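Local coordinates for protein dihydropteroate synthase (Anaplasma phagocytophilum, PDB 6UCZ) that catalyses the condensation of 6-hydroxymethyl-7,8-dihydropterin diphosphate with p-aminobenzoate to give dihydropteroate, a step of folate biosynthesis, at residues Ile84-Glu89 with Asn117-Glu122; Ala145-Ser150 with Gln195-Glu200; Lys153-His158 with Ile203-Leu208; Gly237-Ser242 with Val256-Leu261. All coordinates share one frame; numbering follows the deposited sequence.

Interaction 1 of 4, residues Ile84-Glu89 with Asn117-Glu122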
loop_
_atom_site.group_PDB
_atom_site.type_symbol
_atom_site.label_atom_id
_atom_site.label_comp_id
_atom_site.label_asym_id
_atom_site.label_seq_id
_atom_site.Cartn_x
_atom_site.Cartn_y
_atom_site.Cartn_z
ATOM N N ILE A 84 -16.721 7.195 -2.294
ATOM C CA ILE A 84 -17.166 8.346 -1.522
ATOM C C ILE A 84 -16.463 9.593 -2.049
ATOM O O ILE A 84 -15.464 9.514 -2.759
ATOM C CB ILE A 84 -16.915 8.153 -0.009
ATOM C CG1 ILE A 84 -15.432 7.926 0.254
ATOM C CG2 ILE A 84 -17.719 6.983 0.521
ATOM C CD1 ILE A 84 -15.076 7.869 1.706
ATOM N N THR A 85 -16.966 10.767 -1.662
ATOM C CA THR A 85 -16.333 12.033 -2.007
ATOM C C THR A 85 -15.088 12.274 -1.154
ATOM O O THR A 85 -14.917 11.704 -0.071
ATOM C CB THR A 85 -17.300 13.206 -1.822
ATOM O OG1 THR A 85 -17.621 13.346 -0.434
ATOM C CG2 THR A 85 -18.586 12.989 -2.619
ATOM N N GLN A 86 -14.206 13.137 -1.664
ATOM C CA GLN A 86 -13.037 13.523 -0.877
ATOM C C GLN A 86 -13.446 14.151 0.450
ATOM O O GLN A 86 -12.759 13.971 1.465
ATOM C CB GLN A 86 -12.161 14.496 -1.673
ATOM C CG GLN A 86 -10.853 14.914 -0.990
ATOM C CD GLN A 86 -11.034 16.045 0.029
ATOM O OE1 GLN A 86 -11.917 16.894 -0.122
ATOM N NE2 GLN A 86 -10.215 16.036 1.088
ATOM N N GLU A 87 -14.551 14.906 0.461
ATOM C CA GLU A 87 -14.987 15.568 1.687
ATOM C C GLU A 87 -15.472 14.556 2.719
ATOM O O GLU A 87 -15.157 14.667 3.911
ATOM C CB GLU A 87 -16.088 16.588 1.391
ATOM C CG GLU A 87 -15.642 17.829 0.620
ATOM C CD GLU A 87 -15.669 17.640 -0.887
ATOM O OE1 GLU A 87 -15.954 16.516 -1.351
ATOM O OE2 GLU A 87 -15.441 18.630 -1.617
ATOM N N GLU A 88 -16.282 13.587 2.290
ATOM C CA GLU A 88 -16.684 12.518 3.195
ATOM C C GLU A 88 -15.470 11.735 3.673
ATOM O O GLU A 88 -15.374 11.379 4.854
ATOM C CB GLU A 88 -17.704 11.619 2.506
ATOM C CG GLU A 88 -19.007 12.350 2.280
ATOM C CD GLU A 88 -19.886 11.706 1.231
ATOM O OE1 GLU A 88 -19.437 10.722 0.596
ATOM O OE2 GLU A 88 -21.021 12.202 1.035
ATOM N N GLU A 89 -14.530 11.463 2.767
ATOM C CA GLU A 89 -13.310 10.765 3.152
ATOM C C GLU A 89 -12.592 11.503 4.273
ATOM O O GLU A 89 -12.201 10.901 5.281
ATOM C CB GLU A 89 -12.388 10.630 1.943
ATOM C CG GLU A 89 -11.060 9.954 2.252
ATOM C CD GLU A 89 -10.070 10.096 1.110
ATOM O OE1 GLU A 89 -10.069 11.166 0.470
ATOM O OE2 GLU A 89 -9.295 9.146 0.849
ATOM N N ASN A 117 -6.942 10.984 -3.350
ATOM C CA ASN A 117 -7.306 12.403 -3.471
ATOM C C ASN A 117 -6.184 13.299 -2.957
ATOM O O ASN A 117 -5.786 13.191 -1.790
ATOM C CB ASN A 117 -8.586 12.705 -2.694
ATOM C CG ASN A 117 -9.789 11.960 -3.229
ATOM O OD1 ASN A 117 -10.034 11.959 -4.427
ATOM N ND2 ASN A 117 -10.547 11.325 -2.344
ATOM N N ALA A 118 -5.720 14.222 -3.806
ATOM C CA ALA A 118 -4.612 15.094 -3.421
ATOM C C ALA A 118 -4.960 15.962 -2.213
ATOM O O ALA A 118 -4.110 16.197 -1.348
ATOM C CB ALA A 118 -4.197 15.973 -4.603
ATOM N N LYS A 119 -6.203 16.445 -2.130
ATOM C CA LYS A 119 -6.594 17.286 -0.999
ATOM C C LYS A 119 -6.503 16.528 0.315
ATOM O O LYS A 119 -6.051 17.075 1.327
ATOM C CB LYS A 119 -8.013 17.813 -1.196
ATOM C CG LYS A 119 -8.483 18.788 -0.112
ATOM C CD LYS A 119 -7.477 19.894 0.185
ATOM C CE LYS A 119 -7.607 21.054 -0.782
ATOM N NZ LYS A 119 -7.114 22.322 -0.168
ATOM N N THR A 120 -6.927 15.266 0.319
ATOM C CA THR A 120 -6.804 14.470 1.533
ATOM C C THR A 120 -5.342 14.264 1.900
ATOM O O THR A 120 -4.967 14.394 3.071
ATOM C CB THR A 120 -7.532 13.139 1.356
ATOM O OG1 THR A 120 -8.948 13.382 1.373
ATOM C CG2 THR A 120 -7.146 12.148 2.461
ATOM N N ALA A 121 -4.493 13.975 0.909
ATOM C CA ALA A 121 -3.068 13.847 1.189
ATOM C C ALA A 121 -2.513 15.142 1.757
ATOM O O ALA A 121 -1.738 15.120 2.717
ATOM C CB ALA A 121 -2.306 13.445 -0.072
ATOM N N GLU A 122 -2.929 16.287 1.193
ATOM C CA GLU A 122 -2.453 17.577 1.673
ATOM C C GLU A 122 -2.881 17.830 3.115
ATOM O O GLU A 122 -2.089 18.319 3.930
ATOM C CB GLU A 122 -2.974 18.690 0.756
ATOM C CG GLU A 122 -2.650 20.088 1.210
ATOM C CD GLU A 122 -3.229 21.127 0.284
ATOM O OE1 GLU A 122 -4.362 20.924 -0.198
ATOM O OE2 GLU A 122 -2.549 22.138 0.030
HETATM O O HOH W 1 -12.657 10.068 -2.642
#
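Glu89 OE1 is gripped by two donors from 117-122, and this knot, in which Glu89 and Thr120 are buried, is the tight part of the contact. The hydroxyl of Thr120 gives its proton to Glu89 OE1 at 2.6 Å, and the amide of Asn117 sends a nearly straight bond from ND2 to the same OE1, 2.9 Å long. The two arrive over opposite faces of the carboxylate, whose plane stands at 90° to the Asn117 amide. A glutamate suits the place because its extended chain, with CG anti to the backbone N (chi1 178°), carries an acceptor across to the other helix. Thr120 OG1 is also an acceptor, taking a 3.0 Å bond from Gln86 NE2, while Gln86 CG packs on Asn117 CB at 3.6 Å. Toward solvent the contact thins: the flat end of Gln86 lies along CB and CG of Lys119 without a polar bond, and the Lys119 ammonium turns to a salt bridge with Glu122. The contact sets the start of helix 86-93, where Thr85 and Glu88 form a capping box, against the start of helix 118-127; behind it Thr115, ending strand 110-115, holds Glu89 OE2, and helix 143-148 packs on Ala118 and Ala121.

Interaction 2 of 4, residues Ala145-Ser150 with Gln195-Glu200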
loop_
_atom_site.group_PDB
_atom_site.type_symbol
_atom_site.label_atom_id
_atom_site.label_comp_id
_atom_site.label_asym_id
_atom_site.label_seq_id
_atom_site.Cartn_x
_atom_site.Cartn_y
_atom_site.Cartn_z
ATOM N N ALA A 145 2.034 17.793 -7.228
ATOM C CA ALA A 145 2.324 19.070 -6.589
ATOM C C ALA A 145 2.283 18.938 -5.071
ATOM O O ALA A 145 3.131 19.499 -4.370
ATOM C CB ALA A 145 1.335 20.137 -7.071
ATOM N N ILE A 146 1.323 18.167 -4.550
ATOM C CA ILE A 146 1.222 17.957 -3.106
ATOM C C ILE A 146 2.446 17.214 -2.577
ATOM O O ILE A 146 3.025 17.591 -1.553
ATOM C CB ILE A 146 -0.074 17.199 -2.762
ATOM C CG1 ILE A 146 -1.289 18.091 -2.988
ATOM C CG2 ILE A 146 -0.043 16.729 -1.315
ATOM C CD1 ILE A 146 -1.097 19.481 -2.461
ATOM N N ALA A 147 2.850 16.135 -3.254
ATOM C CA ALA A 147 4.010 15.382 -2.786
ATOM C C ALA A 147 5.275 16.229 -2.839
ATOM O O ALA A 147 6.081 16.214 -1.900
ATOM C CB ALA A 147 4.183 14.110 -3.618
ATOM N N ALA A 148 5.452 16.994 -3.921
ATOM C CA ALA A 148 6.668 17.782 -4.065
ATOM C C ALA A 148 6.732 18.897 -3.034
ATOM O O ALA A 148 7.783 19.112 -2.420
ATOM C CB ALA A 148 6.755 18.372 -5.473
ATOM N N ALA A 149 5.605 19.562 -2.771
ATOM C CA ALA A 149 5.597 20.682 -1.839
ATOM C C ALA A 149 5.596 20.236 -0.387
ATOM O O ALA A 149 5.559 21.086 0.508
ATOM C CB ALA A 149 4.385 21.579 -2.095
ATOM N N SER A 150 5.682 18.939 -0.128
ATOM C CA SER A 150 5.645 18.437 1.230
ATOM C C SER A 150 6.831 17.563 1.577
ATOM O O SER A 150 6.958 17.171 2.742
ATOM C CB SER A 150 4.357 17.631 1.471
ATOM O OG SER A 150 4.406 16.384 0.783
ATOM N N GLN A 195 7.885 17.329 -11.587
ATOM C CA GLN A 195 7.149 18.281 -10.772
ATOM C C GLN A 195 7.814 18.535 -9.428
ATOM O O GLN A 195 7.211 19.181 -8.565
ATOM C CB GLN A 195 5.716 17.790 -10.580
ATOM C CG GLN A 195 4.924 17.770 -11.879
ATOM C CD GLN A 195 3.428 17.818 -11.666
ATOM O OE1 GLN A 195 2.923 18.584 -10.847
ATOM N NE2 GLN A 195 2.706 16.972 -12.397
ATOM N N GLY A 196 9.028 18.032 -9.230
ATOM C CA GLY A 196 9.825 18.374 -8.073
ATOM C C GLY A 196 9.874 17.355 -6.958
ATOM O O GLY A 196 10.311 17.702 -5.855
ATOM N N VAL A 197 9.443 16.121 -7.195
ATOM C CA VAL A 197 9.554 15.059 -6.196
ATOM C C VAL A 197 10.921 14.404 -6.317
ATOM O O VAL A 197 11.316 13.954 -7.399
ATOM C CB VAL A 197 8.435 14.016 -6.343
ATOM C CG1 VAL A 197 8.678 12.856 -5.367
ATOM C CG2 VAL A 197 7.078 14.641 -6.080
ATOM N N VAL A 198 11.640 14.335 -5.198
ATOM C CA VAL A 198 12.964 13.734 -5.198
ATOM C C VAL A 198 12.852 12.242 -5.487
ATOM O O VAL A 198 11.955 11.555 -4.978
ATOM C CB VAL A 198 13.629 14.005 -3.841
ATOM C CG1 VAL A 198 14.719 13.005 -3.563
ATOM C CG2 VAL A 198 14.165 15.427 -3.799
ATOM N N ARG A 199 13.812 11.720 -6.260
ATOM C CA ARG A 199 13.720 10.357 -6.775
ATOM C C ARG A 199 13.740 9.330 -5.647
ATOM O O ARG A 199 13.047 8.308 -5.716
ATOM C CB ARG A 199 14.875 10.106 -7.748
ATOM C CG ARG A 199 14.819 8.791 -8.510
ATOM C CD ARG A 199 16.156 8.486 -9.192
ATOM N NE ARG A 199 16.093 7.336 -10.096
ATOM C CZ ARG A 199 16.195 6.060 -9.724
ATOM N NH1 ARG A 199 16.360 5.741 -8.444
ATOM N NH2 ARG A 199 16.123 5.098 -10.636
ATOM N N GLU A 200 14.521 9.590 -4.595
ATOM C CA GLU A 200 14.619 8.666 -3.468
ATOM C C GLU A 200 13.313 8.515 -2.696
ATOM O O GLU A 200 13.136 7.512 -2.001
ATOM C CB GLU A 200 15.729 9.109 -2.510
ATOM C CG GLU A 200 17.131 9.063 -3.114
ATOM C CD GLU A 200 17.450 10.282 -3.952
ATOM O OE1 GLU A 200 17.263 11.404 -3.446
ATOM O OE2 GLU A 200 17.866 10.128 -5.116
HETATM O O HOH W 2 0.363 18.272 -9.628
#
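A Schellman motif ending helix 174-194 packs here against the last turn of helix 143-148. Gly196 is its C-prime residue: Val197 N bonds back to Leu192 O and Gly196 N to Ile193 O. The positive phi of Gly196 (102°) is a conformation glycine adopts easily, and without a side chain it leaves the space beside the Ala148 methyl to the backbone. That methyl points toward the turn, Ala148 CB lying 3.2 Å from Gln195 O and 3.6 Å from Gly196 C, so the small alanine lets the two backbones come within 4.5 Å, measured from Ala148 CA to Val197 CA. Val197 adds the apolar part with one branch. With chi1 174°, CG1 stands anti to the backbone N and CG2 beside it, which turns Val197 CG2 to the helix, 3.8 Å from Ala147 CB and 3.6 Å from Ala148 N. At the exposed end the contact becomes indirect: one water accepts from Ala145 N at 3.0 Å and donates to Gln195 OE1, which the extended glutamine chain brings up beside the helix. A larger residue than alanine is seen on the other flank of helix 143-148, where Ile146 packs on Ala118 and Leu125 of helix 118-127. Beyond Val197 the chain runs on into strand 202-205, a helix-to-strand return typical of the TIM barrel to which dihydropteroate synthases belong.

Interaction 3 of 4, residues Lys153-His158 with Ile203-Leu208. With PMM (pterin-6-yl-methyl-monophosphate), chain C.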
loop_
_atom_site.group_PDB
_atom_site.type_symbol
_atom_site.label_atom_id
_atom_site.label_comp_id
_atom_site.label_asym_id
_atom_site.label_seq_id
_atom_site.Cartn_x
_atom_site.Cartn_y
_atom_site.Cartn_z
ATOM N N LYS A 153 7.399 11.017 1.412
ATOM C CA LYS A 153 7.568 9.811 0.619
ATOM C C LYS A 153 6.214 9.449 0.024
ATOM O O LYS A 153 5.162 9.691 0.632
ATOM C CB LYS A 153 8.103 8.670 1.481
ATOM C CG LYS A 153 9.406 9.011 2.184
ATOM C CD LYS A 153 9.827 7.919 3.168
ATOM C CE LYS A 153 9.616 8.371 4.611
ATOM N NZ LYS A 153 10.450 7.598 5.581
ATOM N N ILE A 154 6.230 8.858 -1.167
ATOM C CA ILE A 154 4.977 8.546 -1.844
ATOM C C ILE A 154 5.020 7.159 -2.468
ATOM O O ILE A 154 5.969 6.814 -3.178
ATOM C CB ILE A 154 4.623 9.622 -2.894
ATOM C CG1 ILE A 154 3.391 9.201 -3.691
ATOM C CG2 ILE A 154 5.813 9.934 -3.800
ATOM C CD1 ILE A 154 2.658 10.386 -4.308
ATOM N N ILE A 155 3.991 6.363 -2.197
ATOM C CA ILE A 155 3.757 5.102 -2.892
ATOM C C ILE A 155 2.771 5.362 -4.021
ATOM O O ILE A 155 1.717 5.973 -3.799
ATOM C CB ILE A 155 3.194 4.033 -1.941
ATOM C CG1 ILE A 155 4.081 3.895 -0.704
ATOM C CG2 ILE A 155 3.061 2.672 -2.671
ATOM C CD1 ILE A 155 3.385 3.180 0.440
ATOM N N ILE A 156 3.106 4.914 -5.230
ATOM C CA ILE A 156 2.179 4.915 -6.360
ATOM C C ILE A 156 1.869 3.466 -6.710
ATOM O O ILE A 156 2.786 2.650 -6.881
ATOM C CB ILE A 156 2.733 5.695 -7.567
ATOM C CG1 ILE A 156 4.165 5.259 -7.900
ATOM C CG2 ILE A 156 2.671 7.208 -7.298
ATOM C CD1 ILE A 156 4.713 5.916 -9.184
ATOM N N MET A 157 0.578 3.139 -6.800
ATOM C CA MET A 157 0.106 1.767 -6.978
ATOM C C MET A 157 -0.526 1.586 -8.356
ATOM O O MET A 157 -1.348 2.410 -8.772
ATOM C CB MET A 157 -0.934 1.419 -5.913
ATOM C CG MET A 157 -1.272 -0.071 -5.879
ATOM S SD MET A 157 -2.841 -0.367 -5.068
ATOM C CE MET A 157 -3.989 0.198 -6.348
ATOM N N HIS A 158 -0.174 0.496 -9.046
ATOM C CA HIS A 158 -0.760 0.223 -10.357
ATOM C C HIS A 158 -2.203 -0.262 -10.234
ATOM O O HIS A 158 -2.526 -1.082 -9.371
ATOM C CB HIS A 158 0.052 -0.833 -11.110
ATOM C CG HIS A 158 -0.505 -1.140 -12.469
ATOM N ND1 HIS A 158 -1.549 -2.018 -12.666
ATOM C CD2 HIS A 158 -0.207 -0.629 -13.689
ATOM C CE1 HIS A 158 -1.853 -2.056 -13.954
ATOM N NE2 HIS A 158 -1.047 -1.231 -14.596
ATOM N N ILE A 203 8.098 5.299 -4.128
ATOM C CA ILE A 203 7.968 3.866 -3.873
ATOM C C ILE A 203 6.954 3.282 -4.851
ATOM O O ILE A 203 5.894 3.875 -5.081
ATOM C CB ILE A 203 7.532 3.613 -2.413
ATOM C CG1 ILE A 203 8.521 4.266 -1.435
ATOM C CG2 ILE A 203 7.399 2.138 -2.132
ATOM C CD1 ILE A 203 7.911 4.586 -0.065
ATOM N N LEU A 204 7.263 2.108 -5.413
ATOM C CA LEU A 204 6.442 1.500 -6.462
ATOM C C LEU A 204 5.693 0.279 -5.941
ATOM O O LEU A 204 6.272 -0.565 -5.255
ATOM C CB LEU A 204 7.302 1.079 -7.658
ATOM C CG LEU A 204 8.174 2.171 -8.283
ATOM C CD1 LEU A 204 8.946 1.650 -9.488
ATOM C CD2 LEU A 204 7.326 3.389 -8.656
ATOM N N ASP A 205 4.416 0.170 -6.303
ATOM C CA ASP A 205 3.554 -0.928 -5.855
ATOM C C ASP A 205 2.789 -1.459 -7.061
ATOM O O ASP A 205 2.108 -0.671 -7.755
ATOM C CB ASP A 205 2.612 -0.430 -4.750
ATOM C CG ASP A 205 1.730 -1.519 -4.158
ATOM O OD1 ASP A 205 1.327 -2.481 -4.866
ATOM O OD2 ASP A 205 1.405 -1.389 -2.955
ATOM N N PRO A 206 2.866 -2.765 -7.364
ATOM C CA PRO A 206 2.173 -3.300 -8.553
ATOM C C PRO A 206 0.665 -3.431 -8.409
ATOM O O PRO A 206 0.008 -3.813 -9.390
ATOM C CB PRO A 206 2.813 -4.680 -8.732
ATOM C CG PRO A 206 3.171 -5.083 -7.322
ATOM C CD PRO A 206 3.642 -3.811 -6.667
ATOM N N GLY A 207 0.099 -3.188 -7.230
ATOM C CA GLY A 207 -1.342 -3.288 -7.073
ATOM C C GLY A 207 -1.900 -4.682 -7.313
ATOM O O GLY A 207 -2.743 -4.887 -8.196
ATOM N N LEU A 208 -1.448 -5.647 -6.517
ATOM C CA LEU A 208 -1.963 -7.007 -6.623
ATOM C C LEU A 208 -3.474 -7.011 -6.467
ATOM O O LEU A 208 -4.032 -6.292 -5.635
ATOM C CB LEU A 208 -1.318 -7.919 -5.554
ATOM C CG LEU A 208 0.211 -8.047 -5.543
ATOM C CD1 LEU A 208 0.697 -9.205 -4.607
ATOM C CD2 LEU A 208 0.692 -8.303 -6.962
HETATM N N5 PMM C . -4.600 -2.515 -1.506
HETATM C C6 PMM C . -5.694 -1.943 -0.993
HETATM C C7 PMM C . -5.679 -0.626 -0.573
HETATM N N8 PMM C . -4.611 0.176 -0.651
HETATM N N1 PMM C . -2.416 0.418 -1.224
HETATM C C2 PMM C . -1.300 -0.088 -1.735
HETATM N N2 PMM C . -0.211 0.682 -1.844
HETATM N N3 PMM C . -1.199 -1.377 -2.183
HETATM C C4 PMM C . -2.221 -2.298 -2.176
HETATM O O4 PMM C . -2.060 -3.434 -2.622
HETATM C C4A PMM C . -3.486 -1.776 -1.616
HETATM C C8A PMM C . -3.521 -0.406 -1.164
HETATM C C9 PMM C . -6.934 -2.800 -0.963
HETATM O O10 PMM C . -6.779 -3.824 0.042
HETATM P PA PMM C . -7.604 -3.807 1.434
HETATM O O1P PMM C . -7.298 -5.172 2.071
HETATM O O2P PMM C . -9.087 -3.800 1.087
HETATM O O3P PMM C . -7.183 -2.644 2.269
#
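Asp205 and Met157, paired on neighbouring parallel strands, both reach the pterin of the bound pterin-6-yl-methyl-monophosphate. Asp205 OD2 accepts from PMM N3 at 2.7 Å and from PMM N2 at 2.9 Å, so a single carboxylate oxygen serves both the ring N3-H and the neighbouring 2-amino group. Asp205 CG is anti to the backbone N (chi1 -177°), which sends the carboxylate out to the pterin. Met157 brings its sulfur to the same ring, with SD 3.5 Å from PMM N3, and Ile155 CG2 lies near PMM N2. Asp205 OD1 is held from behind by Gly207 N at 2.8 Å, an Asx turn that should limit rotation of the carboxylate. Gly207 also leaves room for Met157, whose CG lies 3.4 Å from Gly207 CA. Further out, the strands bond through Ile203 N to Ile154 O, Ile156 N to Ile203 O, Asp205 N to Ile156 O and His158 N to Asp205 O. Away from the pterin, Ile156 CD1 and Leu204 CD2 meet at 3.7 Å. Strand 153-157 runs between 131-134 and 202-205; helix 174-194 packs on Ile156 and Leu204, while Cys235 of strand 235-236 touches Ile155, Ile203 and Asp205.

Interaction 4 of 4, residues Gly237-Ser242 with Val256-Leu261. With PMM (pterin-6-yl-methyl-monophosphate), chain C.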
loop_
_atom_site.group_PDB
_atom_site.type_symbol
_atom_site.label_atom_id
_atom_site.label_comp_id
_atom_site.label_asym_id
_atom_site.label_seq_id
_atom_site.Cartn_x
_atom_site.Cartn_y
_atom_site.Cartn_z
ATOM N N GLY A 237 1.106 -5.184 -1.503
ATOM C CA GLY A 237 -0.083 -5.385 -0.691
ATOM C C GLY A 237 -0.824 -6.655 -1.058
ATOM O O GLY A 237 -1.785 -6.641 -1.840
ATOM N N HIS A 238 -0.359 -7.777 -0.508
ATOM C CA HIS A 238 -0.921 -9.092 -0.790
ATOM C C HIS A 238 -1.909 -9.555 0.269
ATOM O O HIS A 238 -2.593 -10.559 0.056
ATOM C CB HIS A 238 0.213 -10.125 -0.898
ATOM C CG HIS A 238 1.037 -10.240 0.354
ATOM N ND1 HIS A 238 1.703 -9.165 0.909
ATOM C CD2 HIS A 238 1.301 -11.299 1.156
ATOM C CE1 HIS A 238 2.336 -9.555 2.003
ATOM N NE2 HIS A 238 2.113 -10.849 2.172
ATOM N N SER A 239 -1.995 -8.844 1.393
ATOM C CA SER A 239 -2.626 -9.376 2.595
ATOM C C SER A 239 -4.109 -9.654 2.395
ATOM O O SER A 239 -4.878 -8.747 2.085
ATOM C CB SER A 239 -2.409 -8.403 3.752
ATOM O OG SER A 239 -2.934 -8.937 4.942
ATOM N N ARG A 240 -4.511 -10.918 2.590
ATOM C CA ARG A 240 -5.896 -11.370 2.518
ATOM C C ARG A 240 -6.518 -11.183 1.131
ATOM O O ARG A 240 -7.732 -11.333 0.987
ATOM C CB ARG A 240 -6.783 -10.670 3.560
ATOM C CG ARG A 240 -6.324 -10.813 5.021
ATOM C CD ARG A 240 -7.289 -10.095 5.948
ATOM N NE ARG A 240 -6.882 -10.225 7.341
ATOM C CZ ARG A 240 -7.481 -9.615 8.354
ATOM N NH1 ARG A 240 -8.518 -8.820 8.135
ATOM N NH2 ARG A 240 -7.038 -9.798 9.588
ATOM N N LYS A 241 -5.716 -10.924 0.103
ATOM C CA LYS A 241 -6.256 -10.599 -1.219
ATOM C C LYS A 241 -6.859 -11.836 -1.887
ATOM O O LYS A 241 -6.535 -12.983 -1.559
ATOM C CB LYS A 241 -5.158 -9.996 -2.095
ATOM C CG LYS A 241 -4.697 -8.579 -1.638
ATOM C CD LYS A 241 -5.302 -7.531 -2.545
ATOM C CE LYS A 241 -5.182 -6.080 -2.049
ATOM N NZ LYS A 241 -3.931 -5.473 -2.488
ATOM N N SER A 242 -7.765 -11.587 -2.836
ATOM C CA SER A 242 -8.467 -12.685 -3.484
ATOM C C SER A 242 -7.525 -13.609 -4.246
ATOM O O SER A 242 -7.925 -14.729 -4.583
ATOM C CB SER A 242 -9.545 -12.133 -4.422
ATOM O OG SER A 242 -8.947 -11.416 -5.469
ATOM N N VAL A 256 -2.542 -16.520 7.852
ATOM C CA VAL A 256 -1.409 -17.451 7.872
ATOM C C VAL A 256 -0.878 -17.650 6.448
ATOM O O VAL A 256 0.339 -17.518 6.232
ATOM C CB VAL A 256 -1.781 -18.780 8.551
ATOM C CG1 VAL A 256 -0.670 -19.777 8.370
ATOM C CG2 VAL A 256 -2.048 -18.557 10.021
ATOM N N PRO A 257 -1.718 -17.958 5.443
ATOM C CA PRO A 257 -1.194 -17.978 4.063
ATOM C C PRO A 257 -0.536 -16.676 3.643
ATOM O O PRO A 257 0.463 -16.697 2.908
ATOM C CB PRO A 257 -2.447 -18.278 3.218
ATOM C CG PRO A 257 -3.321 -19.055 4.136
ATOM C CD PRO A 257 -3.118 -18.430 5.490
ATOM N N THR A 258 -1.077 -15.532 4.071
ATOM C CA THR A 258 -0.427 -14.260 3.762
ATOM C C THR A 258 0.996 -14.232 4.299
ATOM O O THR A 258 1.933 -13.833 3.590
ATOM C CB THR A 258 -1.262 -13.105 4.330
ATOM O OG1 THR A 258 -2.499 -13.045 3.611
ATOM C CG2 THR A 258 -0.534 -11.740 4.236
ATOM N N ALA A 259 1.179 -14.692 5.538
ATOM C CA ALA A 259 2.500 -14.701 6.164
ATOM C C ALA A 259 3.473 -15.624 5.438
ATOM O O ALA A 259 4.680 -15.348 5.411
ATOM C CB ALA A 259 2.381 -15.120 7.633
ATOM N N MET A 260 2.978 -16.731 4.862
ATOM C CA MET A 260 3.853 -17.591 4.069
ATOM C C MET A 260 4.410 -16.848 2.860
ATOM O O MET A 260 5.604 -16.965 2.543
ATOM C CB MET A 260 3.101 -18.851 3.633
ATOM C CG MET A 260 2.604 -19.711 4.817
ATOM S SD MET A 260 1.831 -21.246 4.258
ATOM C CE MET A 260 0.657 -21.611 5.541
ATOM N N LEU A 261 3.563 -16.078 2.166
ATOM C CA LEU A 261 4.061 -15.265 1.063
ATOM C C LEU A 261 4.906 -14.100 1.570
ATOM O O LEU A 261 5.915 -13.743 0.947
ATOM C CB LEU A 261 2.885 -14.774 0.207
ATOM C CG LEU A 261 3.214 -13.812 -0.931
ATOM C CD1 LEU A 261 4.269 -14.397 -1.889
ATOM C CD2 LEU A 261 1.938 -13.466 -1.661
HETATM N N5 PMM C . -4.600 -2.515 -1.506
HETATM C C6 PMM C . -5.694 -1.943 -0.993
HETATM C C7 PMM C . -5.679 -0.626 -0.573
HETATM N N8 PMM C . -4.611 0.176 -0.651
HETATM N N1 PMM C . -2.416 0.418 -1.224
HETATM C C2 PMM C . -1.300 -0.088 -1.735
HETATM N N2 PMM C . -0.211 0.682 -1.844
HETATM N N3 PMM C . -1.199 -1.377 -2.183
HETATM C C4 PMM C . -2.221 -2.298 -2.176
HETATM O O4 PMM C . -2.060 -3.434 -2.622
HETATM C C4A PMM C . -3.486 -1.776 -1.616
HETATM C C8A PMM C . -3.521 -0.406 -1.164
HETATM C C9 PMM C . -6.934 -2.800 -0.963
HETATM O O10 PMM C . -6.779 -3.824 0.042
HETATM P PA PMM C . -7.604 -3.807 1.434
HETATM O O1P PMM C . -7.298 -5.172 2.071
HETATM O O2P PMM C . -9.087 -3.800 1.087
HETATM O O3P PMM C . -7.183 -2.644 2.269
#
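The His238 ring and the side chain of Thr258 cross at a slant, and the ring turns its edge to the helix. Thr258 O lies in the ring plane, 3.3 Å from His238 NE2, but the bond is weak, with an N-H...O angle of 130°; Ser262 OG is the stronger partner of NE2. The ring's unusual placement, with CG between the backbone N and carbonyl carbon (chi1 60°), swings it toward the helix, where the Leu261 side chain runs antiparallel to it and brings CD2 to 3.6 Å from His238 CD2. Thr258 serves its place with both branches: its methyl CG2 packs 3.6 Å from Ser239 CA, while its hydroxyl OG1 receives Arg240 N at 3.1 Å in an almost straight bond and is also bonded to Arg254 O. Arg240 N belongs to the type II turn from His238 to Lys241, in the loop joining strand 235-236 to helix 255-267, at the C-terminal end of the barrel strands where TIM-barrel enzymes carry their active sites. From the turn Lys241, bent at chi2 and chi4, reaches back so that NZ bonds PMM N5 at 3.2 Å and comes within 2.8 Å of PMM O4. Ser239 OG bonds His276, which lines the ligand pocket.

Interactions 3 and 4 meet at the ligand: Asp205 and Lys241 both bond the pterin, and Leu208 O lies 3.3 Å from Lys241 NZ, a probable hydrogen bond, although the two centres are about 17 Å apart. Interaction 2 touches interaction 3 through Ala147 CB, 4.1 Å from Ile154 CD1, where helix 143-148 leads into strand 153-157. That helix also connects interactions 1 and 2, since Glu122 CB packs on Ile146 CD1 at 3.8 Å. Interaction 1 touches neither 3 nor 4, its centre standing about 28 Å from that of interaction 4 across the chain's centre, yet the Glu89 side chain comes within about 10 Å of the ligand.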